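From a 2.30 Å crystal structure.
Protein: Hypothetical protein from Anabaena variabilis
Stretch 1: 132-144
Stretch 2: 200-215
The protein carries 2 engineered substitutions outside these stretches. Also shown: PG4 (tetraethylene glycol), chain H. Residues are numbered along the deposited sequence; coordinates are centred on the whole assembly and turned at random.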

# COMPACT_ATOMS: atom_id res chain seq x y z
N ASP B 132 -16.52 -4.20 -12.26
CA ASP B 132 -15.08 -4.11 -12.08
C ASP B 132 -14.86 -4.23 -10.58
O ASP B 132 -14.93 -3.24 -9.83
N VAL B 133 -14.64 -5.47 -10.17
CA VAL B 133 -14.47 -5.84 -8.77
C VAL B 133 -13.38 -5.04 -8.07
O VAL B 133 -13.56 -4.64 -6.93
N ARG B 134 -12.26 -4.80 -8.76
CA ARG B 134 -11.16 -4.06 -8.15
C ARG B 134 -11.37 -2.55 -7.93
O ARG B 134 -10.49 -1.90 -7.40
N LYS B 135 -12.52 -1.99 -8.32
CA LYS B 135 -12.77 -0.56 -8.11
C LYS B 135 -12.72 -0.23 -6.61
O LYS B 135 -13.31 -0.93 -5.80
N GLU B 136 -12.00 0.83 -6.26
CA GLU B 136 -11.81 1.22 -4.86
C GLU B 136 -13.13 1.60 -4.18
O GLU B 136 -13.94 2.31 -4.77
N PRO B 137 -13.36 1.12 -2.95
CA PRO B 137 -14.59 1.56 -2.28
C PRO B 137 -14.63 3.08 -2.08
O PRO B 137 -13.58 3.74 -2.01
N ALA B 138 -15.82 3.63 -2.00
CA ALA B 138 -16.00 5.05 -1.81
C ALA B 138 -15.85 5.48 -0.35
O ALA B 138 -16.00 4.67 0.57
N ASN B 139 -15.58 6.77 -0.17
CA ASN B 139 -15.52 7.40 1.15
C ASN B 139 -14.52 6.79 2.11
O ASN B 139 -14.82 6.58 3.29
N LEU B 140 -13.32 6.51 1.61
CA LEU B 140 -12.28 5.98 2.46
C LEU B 140 -11.58 7.14 3.15
O LEU B 140 -11.53 8.25 2.62
N ASP B 141 -11.09 6.89 4.36
CA ASP B 141 -10.37 7.90 5.11
C ASP B 141 -9.10 7.20 5.58
O ASP B 141 -8.88 6.04 5.24
N VAL B 142 -8.25 7.92 6.32
CA VAL B 142 -7.04 7.33 6.86
C VAL B 142 -7.44 6.54 8.11
O VAL B 142 -8.34 6.94 8.85
N ALA B 143 -6.81 5.38 8.32
CA ALA B 143 -7.13 4.54 9.48
C ALA B 143 -6.49 5.11 10.75
O ALA B 143 -5.44 5.77 10.68
N SER B 144 -7.11 4.83 11.89
CA SER B 144 -6.63 5.34 13.18
C SER B 144 -6.49 4.26 14.25
O SER B 144 -6.40 4.58 15.44
N GLY B 200 -16.84 -6.89 0.34
CA GLY B 200 -15.53 -6.80 0.95
C GLY B 200 -14.73 -5.75 0.22
O GLY B 200 -15.31 -4.79 -0.28
N VAL B 201 -13.42 -5.92 0.14
CA VAL B 201 -12.56 -4.96 -0.56
C VAL B 201 -11.38 -5.62 -1.28
O VAL B 201 -10.70 -6.45 -0.70
N ALA B 202 -11.14 -5.27 -2.54
CA ALA B 202 -9.98 -5.76 -3.28
C ALA B 202 -8.83 -4.82 -2.90
O ALA B 202 -8.54 -3.86 -3.62
N LEU B 203 -8.20 -5.10 -1.77
CA LEU B 203 -7.16 -4.23 -1.20
C LEU B 203 -5.98 -3.89 -2.10
O LEU B 203 -5.48 -2.77 -2.02
N ASP B 204 -5.55 -4.80 -2.97
CA ASP B 204 -4.37 -4.52 -3.81
C ASP B 204 -4.60 -3.46 -4.89
O ASP B 204 -3.64 -3.01 -5.53
N ALA B 205 -5.86 -3.10 -5.11
CA ALA B 205 -6.25 -2.04 -6.04
C ALA B 205 -6.58 -0.73 -5.31
O ALA B 205 -6.98 0.24 -5.95
N VAL B 206 -6.46 -0.72 -3.98
CA VAL B 206 -6.71 0.51 -3.20
C VAL B 206 -5.43 1.35 -3.17
O VAL B 206 -4.32 0.80 -3.12
N ARG B 207 -5.58 2.67 -3.22
CA ARG B 207 -4.42 3.57 -3.16
C ARG B 207 -3.76 3.41 -1.80
O ARG B 207 -4.45 3.21 -0.79
N VAL B 208 -2.43 3.53 -1.78
CA VAL B 208 -1.63 3.34 -0.56
C VAL B 208 -2.17 4.12 0.65
O VAL B 208 -2.38 3.54 1.72
N ASP B 209 -2.44 5.40 0.45
CA ASP B 209 -2.93 6.31 1.50
C ASP B 209 -4.19 5.79 2.21
O ASP B 209 -4.38 6.00 3.41
N PHE B 210 -5.07 5.12 1.46
CA PHE B 210 -6.36 4.66 1.99
C PHE B 210 -6.47 3.17 2.27
O PHE B 210 -7.54 2.69 2.69
N ALA B 211 -5.36 2.44 2.09
CA ALA B 211 -5.34 0.99 2.21
C ALA B 211 -5.74 0.50 3.60
O ALA B 211 -6.62 -0.35 3.73
N ALA B 212 -5.08 1.04 4.63
CA ALA B 212 -5.39 0.67 6.00
C ALA B 212 -6.82 1.05 6.35
O ALA B 212 -7.52 0.31 7.05
N GLY B 213 -7.25 2.20 5.83
CA GLY B 213 -8.61 2.72 6.07
C GLY B 213 -9.67 1.83 5.43
O GLY B 213 -10.76 1.68 5.96
N ALA B 214 -9.31 1.21 4.31
CA ALA B 214 -10.22 0.31 3.61
C ALA B 214 -10.45 -0.93 4.46
O ALA B 214 -11.54 -1.46 4.51
N VAL B 215 -9.39 -1.40 5.12
CA VAL B 215 -9.48 -2.59 5.99
C VAL B 215 -10.22 -2.21 7.27
O VAL B 215 -11.16 -2.89 7.68

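How does Arg 134 reach across? Arg 134 starts sideways, but with chi1 at -90° and chi2 and chi3 t its extended chain brings the guanidinium edge to Asp 204, itself p: NE bonds OD1 at 3.0 Å and NH2 bonds OD2 at 2.9 Å, a two-pronged salt bridge. Arg 134 CG lies 3.7 Å from Ala 202 CB.

What does Glu 136 gain from its t,t chain? Extended, Glu 136 puts OE1 3.1 Å from Arg 207 N and NE, and OE2 3.0 Å from Arg 207 NH2. Arg 207, m,t,m, bends so that backbone and side chain serve one carboxylate. Water 2 links Glu 136 OE1 to Ala 205 O. Tetraethylene glycol accepts from Arg 207 NH1 through O3 at 3.1 Å and lies over one face of the Phe 210 ring.

Which side chains make the apolar contacts? Leu 140 (m,t) points toward the other stretch, with CD1 3.9 Å from both Phe 210 CB and Ala 214 CB, and 4.0 Å from Val 206 CG1. Pro 137 CG meets Val 201 CG2 at 3.7 Å.

Why does glycine suit position 213? A CB there would clash with Asp 141 O; instead Gly 213 CA makes a CA-H...O contact with Asp 141 O at 3.4 Å. Ala 143 CB packs 3.7 Å from Ala 212 CB.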

# COMPACT_ATOMS: atom_id res chain seq x y z
CB ASP B 132 -14.54 -2.78 -12.63
CG ASP B 132 -14.69 -2.67 -14.14
OD1 ASP B 132 -14.50 -3.70 -14.83
OD2 ASP B 132 -14.96 -1.56 -14.64
CB VAL B 133 -14.16 -7.36 -8.65
CG1 VAL B 133 -13.89 -7.77 -7.18
CG2 VAL B 133 -15.29 -8.18 -9.26
CB ARG B 134 -9.84 -4.34 -8.88
CG ARG B 134 -9.09 -5.53 -8.29
CD ARG B 134 -7.93 -5.93 -9.17
NE ARG B 134 -6.95 -6.79 -8.49
CZ ARG B 134 -6.21 -7.73 -9.09
NH1 ARG B 134 -6.38 -8.05 -10.36
NH2 ARG B 134 -5.32 -8.42 -8.39
CB LYS B 135 -14.11 -0.15 -8.73
CG LYS B 135 -14.38 1.35 -8.70
CD LYS B 135 -15.68 1.69 -9.43
CE LYS B 135 -15.98 3.18 -9.33
NZ LYS B 135 -17.16 3.57 -10.18
CB GLU B 136 -10.82 2.39 -4.79
CG GLU B 136 -10.49 2.84 -3.39
CD GLU B 136 -9.41 3.91 -3.33
OE1 GLU B 136 -8.36 3.78 -4.01
OE2 GLU B 136 -9.60 4.87 -2.55
CB PRO B 137 -14.53 0.86 -0.92
CG PRO B 137 -13.58 -0.26 -1.09
CD PRO B 137 -12.59 0.19 -2.11
CB ALA B 138 -17.38 5.46 -2.31
CB ASN B 139 -16.92 7.41 1.79
CG ASN B 139 -17.98 8.06 0.90
OD1 ASN B 139 -19.09 7.54 0.77
ND2 ASN B 139 -17.62 9.18 0.26
CB LEU B 140 -11.28 5.18 1.65
CG LEU B 140 -11.83 3.88 1.07
CD1 LEU B 140 -10.73 3.16 0.30
CD2 LEU B 140 -12.41 2.98 2.18
CB ASP B 141 -11.19 8.41 6.30
CG ASP B 141 -10.86 9.85 6.68
OD1 ASP B 141 -9.98 10.47 6.01
OD2 ASP B 141 -11.47 10.38 7.63
CB VAL B 142 -5.97 8.42 7.13
CG1 VAL B 142 -4.73 7.81 7.78
CG2 VAL B 142 -5.58 9.09 5.80
CB ALA B 143 -6.68 3.15 9.26
CB SER B 144 -7.62 6.40 13.69
OG SER B 144 -8.87 5.82 14.00
CB VAL B 201 -12.03 -3.86 0.41
CG1 VAL B 201 -11.28 -4.46 1.60
CG2 VAL B 201 -11.13 -2.87 -0.33
CB ALA B 202 -10.23 -5.74 -4.76
CB LEU B 203 -6.63 -4.84 0.09
CG LEU B 203 -5.66 -4.01 0.92
CD1 LEU B 203 -6.33 -2.74 1.40
CD2 LEU B 203 -5.15 -4.83 2.10
CB ASP B 204 -3.74 -5.80 -4.38
CG ASP B 204 -4.57 -6.48 -5.47
OD1 ASP B 204 -5.60 -5.95 -5.92
OD2 ASP B 204 -4.16 -7.58 -5.89
CB ALA B 205 -7.44 -2.49 -6.84
CB VAL B 206 -7.16 0.19 -1.75
CG1 VAL B 206 -7.35 1.49 -0.93
CG2 VAL B 206 -8.46 -0.61 -1.75
CB ARG B 207 -4.83 5.03 -3.37
CG ARG B 207 -5.26 5.35 -4.79
CD ARG B 207 -5.94 6.70 -4.87
NE ARG B 207 -7.29 6.67 -4.32
CZ ARG B 207 -8.13 7.71 -4.28
NH1 ARG B 207 -7.77 8.90 -4.73
NH2 ARG B 207 -9.34 7.56 -3.77
CB VAL B 208 -0.13 3.63 -0.84
CG1 VAL B 208 0.68 3.88 0.43
CG2 VAL B 208 0.48 2.49 -1.64
CB ASP B 209 -3.28 7.68 0.88
CG ASP B 209 -2.85 8.86 1.72
OD1 ASP B 209 -2.12 8.71 2.72
OD2 ASP B 209 -3.19 10.00 1.33
CB PHE B 210 -7.46 5.08 1.03
CG PHE B 210 -7.50 6.57 0.78
CD1 PHE B 210 -7.82 7.45 1.81
CD2 PHE B 210 -7.23 7.08 -0.49
CE1 PHE B 210 -7.88 8.82 1.59
CE2 PHE B 210 -7.30 8.46 -0.72
CZ PHE B 210 -7.62 9.33 0.33
CB ALA B 211 -3.95 0.43 1.81
CB ALA B 212 -4.40 1.33 6.96
CB ALA B 214 -9.63 -0.09 2.24
CB VAL B 215 -8.07 -3.18 6.31
CG1 VAL B 215 -8.18 -4.34 7.29
CG2 VAL B 215 -7.36 -3.62 5.04
O1 PG4 H . -12.15 6.21 -1.74
C1 PG4 H . -12.40 7.63 -1.71
C2 PG4 H . -11.29 8.36 -0.96
O2 PG4 H . -11.42 9.79 -1.11
C3 PG4 H . -10.50 10.44 -2.00
C4 PG4 H . -11.20 10.77 -3.32
O3 PG4 H . -10.30 10.75 -4.43
C5 PG4 H . -10.96 10.85 -5.69
C6 PG4 H . -10.17 10.14 -6.80
O4 PG4 H . -10.35 8.73 -6.68
C7 PG4 H . -9.99 7.99 -7.85
C8 PG4 H . -9.55 6.57 -7.49
O5 PG4 H . -10.49 5.95 -6.60
O HOH W 1 -10.30 -1.99 -4.59
O HOH W 2 -7.48 2.81 -6.45
O HOH W 3 -11.92 4.57 6.00
O HOH W 4 -5.37 4.63 5.49